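Local structure of NAD-dependent epimerase/dehydratase (3DHN) at residues V91-I96 with L146-K151. The protein probably binds NAD(P) in a Rossmann-type fold and is likely to act as an oxidoreductase or epimerase of the short-chain dehydrogenase family. Residues are numbered along the deposited sequence; the frame is centred on the assembly and turned at random.
Sequences VYLTII and LNFLMK
Leu93 sets its branched end against the CD2-CE2 side of the Phe148 ring, the two side chains crossing at about a right angle. The pair joins two helices of a Rossmann fold, 87-101 and 135-149, which pack next to each other against the parallel part of the central sheet, over strands 106-110 and 156-161. CD1 of Leu93 comes to 3.6 Å from CE2 of Phe148, while Leu93 CD2 lies 4.0 Å from CD2 of the same ring. The methyls therefore meet two neighbouring ring carbons, along an oblique line of approach. CB of Phe148 points toward helix 87-101, and with CG anti to the carbonyl carbon (chi1 -70°) the ring's CD2 and CE2 lie against Leu93, near the solvent-facing side of the interface. Leu93 also touches Phe144, about one turn before Phe148 on helix 135-149. Cutting Leu93 back to an alanine removes CG and both methyls, and is likely to leave CD2 and CE2 of Phe148 without their partner across the contact, the ring freer to turn at the protein surface.

Nearer the sheet, a second apolar contact is made by Ile96 and Leu149, both buried. Ile96 extends CG1 anti to its own backbone N (chi1 -172°), and the outstretched chain brings its terminal methyl to the other helix. Below this pair, Ile96 rests on Phe107 and Leu149 on Trp157 and Phe159, so the inner layer of the interface continues directly into the sheet. The segments meet through hydrocarbon alone, and the contact is small, 144 Å² over both sides. The backbones come closest at Leu93 and Phe148, whose CA atoms are 8.2 Å apart. In the inner layer, CD1 of Ile96 meets CD2 of Leu149 at 3.7 Å.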
loop_
_atom_site.group_PDB
_atom_site.type_symbol
_atom_site.label_atom_id
_atom_site.label_comp_id
_atom_site.label_asym_id
_atom_site.label_seq_id
_atom_site.Cartn_x
_atom_site.Cartn_y
_atom_site.Cartn_z
ATOM N N VAL A 91 12.917 3.772 -7.384
ATOM C CA VAL A 91 12.141 4.714 -6.582
ATOM C C VAL A 91 11.533 4.054 -5.344
ATOM O O VAL A 91 11.434 4.690 -4.291
ATOM C CB VAL A 91 11.012 5.363 -7.406
ATOM C CG1 VAL A 91 10.125 6.191 -6.501
ATOM C CG2 VAL A 91 11.610 6.244 -8.496
ATOM N N TYR A 92 11.116 2.793 -5.474
ATOM C CA TYR A 92 10.543 2.071 -4.339
ATOM C C TYR A 92 11.590 2.013 -3.229
ATOM O O TYR A 92 11.266 2.133 -2.047
ATOM C CB TYR A 92 10.140 0.638 -4.723
ATOM C CG TYR A 92 8.910 0.519 -5.607
ATOM C CD1 TYR A 92 7.789 1.318 -5.393
ATOM C CD2 TYR A 92 8.854 -0.435 -6.633
ATOM C CE1 TYR A 92 6.644 1.179 -6.168
ATOM C CE2 TYR A 92 7.713 -0.584 -7.416
ATOM C CZ TYR A 92 6.610 0.227 -7.178
ATOM O OH TYR A 92 5.478 0.098 -7.955
ATOM N N LEU A 93 12.849 1.830 -3.628
ATOM C CA LEU A 93 13.964 1.752 -2.685
ATOM C C LEU A 93 14.241 3.076 -1.987
ATOM O O LEU A 93 14.430 3.116 -0.770
ATOM C CB LEU A 93 15.243 1.301 -3.393
ATOM C CG LEU A 93 15.750 -0.121 -3.126
ATOM C CD1 LEU A 93 17.147 -0.273 -3.729
ATOM C CD2 LEU A 93 15.799 -0.397 -1.628
ATOM N N THR A 94 14.286 4.153 -2.766
ATOM C CA THR A 94 14.546 5.488 -2.226
ATOM C C THR A 94 13.546 5.849 -1.134
ATOM O O THR A 94 13.894 6.489 -0.146
ATOM C CB THR A 94 14.479 6.564 -3.337
ATOM O OG1 THR A 94 15.478 6.292 -4.328
ATOM C CG2 THR A 94 14.721 7.952 -2.756
ATOM N N ILE A 95 12.298 5.434 -1.317
ATOM C CA ILE A 95 11.257 5.721 -0.338
ATOM C C ILE A 95 11.493 5.040 1.007
ATOM O O ILE A 95 11.496 5.702 2.048
ATOM C CB ILE A 95 9.864 5.314 -0.877
ATOM C CG1 ILE A 95 9.481 6.234 -2.041
ATOM C CG2 ILE A 95 8.822 5.405 0.234
ATOM C CD1 ILE A 95 8.214 5.811 -2.787
ATOM N N ILE A 96 11.693 3.726 0.995
ATOM C CA ILE A 96 11.902 3.001 2.246
ATOM C C ILE A 96 13.203 3.419 2.921
ATOM O O ILE A 96 13.281 3.480 4.148
ATOM C CB ILE A 96 11.885 1.461 2.031
ATOM C CG1 ILE A 96 11.907 0.756 3.392
ATOM C CG2 ILE A 96 13.078 1.026 1.192
ATOM C CD1 ILE A 96 11.508 -0.712 3.338
ATOM N N LEU A 146 9.947 -9.336 -3.316
ATOM C CA LEU A 146 10.719 -10.574 -3.342
ATOM C C LEU A 146 12.232 -10.425 -3.206
ATOM O O LEU A 146 12.874 -11.196 -2.487
ATOM C CB LEU A 146 10.414 -11.326 -4.640
ATOM C CG LEU A 146 9.604 -12.625 -4.653
ATOM C CD1 LEU A 146 8.696 -12.734 -3.436
ATOM C CD2 LEU A 146 8.810 -12.678 -5.951
ATOM N N ASN A 147 12.806 -9.442 -3.892
ATOM C CA ASN A 147 14.256 -9.274 -3.864
ATOM C C ASN A 147 14.812 -8.195 -2.942
ATOM O O ASN A 147 16.026 -8.115 -2.752
ATOM C CB ASN A 147 14.775 -9.056 -5.291
ATOM C CG ASN A 147 14.412 -10.206 -6.233
ATOM O OD1 ASN A 147 14.533 -11.382 -5.878
ATOM N ND2 ASN A 147 13.979 -9.866 -7.443
ATOM N N PHE A 148 13.943 -7.365 -2.374
ATOM C CA PHE A 148 14.406 -6.323 -1.469
ATOM C C PHE A 148 13.733 -6.351 -0.103
ATOM O O PHE A 148 14.413 -6.429 0.920
ATOM C CB PHE A 148 14.231 -4.935 -2.094
ATOM C CG PHE A 148 15.165 -4.666 -3.239
ATOM C CD1 PHE A 148 14.802 -4.991 -4.544
ATOM C CD2 PHE A 148 16.420 -4.106 -3.012
ATOM C CE1 PHE A 148 15.673 -4.759 -5.609
ATOM C CE2 PHE A 148 17.304 -3.868 -4.070
ATOM C CZ PHE A 148 16.929 -4.194 -5.370
ATOM N N LEU A 149 12.405 -6.298 -0.078
ATOM C CA LEU A 149 11.696 -6.307 1.196
ATOM C C LEU A 149 11.962 -7.554 2.021
ATOM O O LEU A 149 12.123 -7.474 3.237
ATOM C CB LEU A 149 10.186 -6.148 0.985
ATOM C CG LEU A 149 9.677 -4.721 0.735
ATOM C CD1 LEU A 149 8.152 -4.724 0.739
ATOM C CD2 LEU A 149 10.196 -3.778 1.821
HETATM N N MSE A 150 12.024 -8.705 1.362
HETATM C CA MSE A 150 12.252 -9.962 2.063
HETATM C C MSE A 150 13.573 -10.053 2.814
HETATM O O MSE A 150 13.758 -10.958 3.622
HETATM C CB MSE A 150 12.129 -11.143 1.096
HETATM C CG MSE A 150 10.693 -11.532 0.776
HETATM SE SE MSE A 150 9.669 -11.990 2.372
HETATM C CE MSE A 150 10.120 -13.874 2.511
ATOM N N LYS A 151 14.484 -9.119 2.567
ATOM C CA LYS A 151 15.775 -9.137 3.248
ATOM C C LYS A 151 15.940 -7.991 4.238
ATOM O O LYS A 151 16.942 -7.920 4.941
ATOM C CB LYS A 151 16.907 -9.090 2.222
ATOM C CG LYS A 151 16.988 -10.332 1.350
ATOM C CD LYS A 151 17.992 -10.141 0.228
ATOM C CE LYS A 151 17.764 -11.147 -0.881
ATOM N NZ LYS A 151 18.089 -10.535 -2.193
#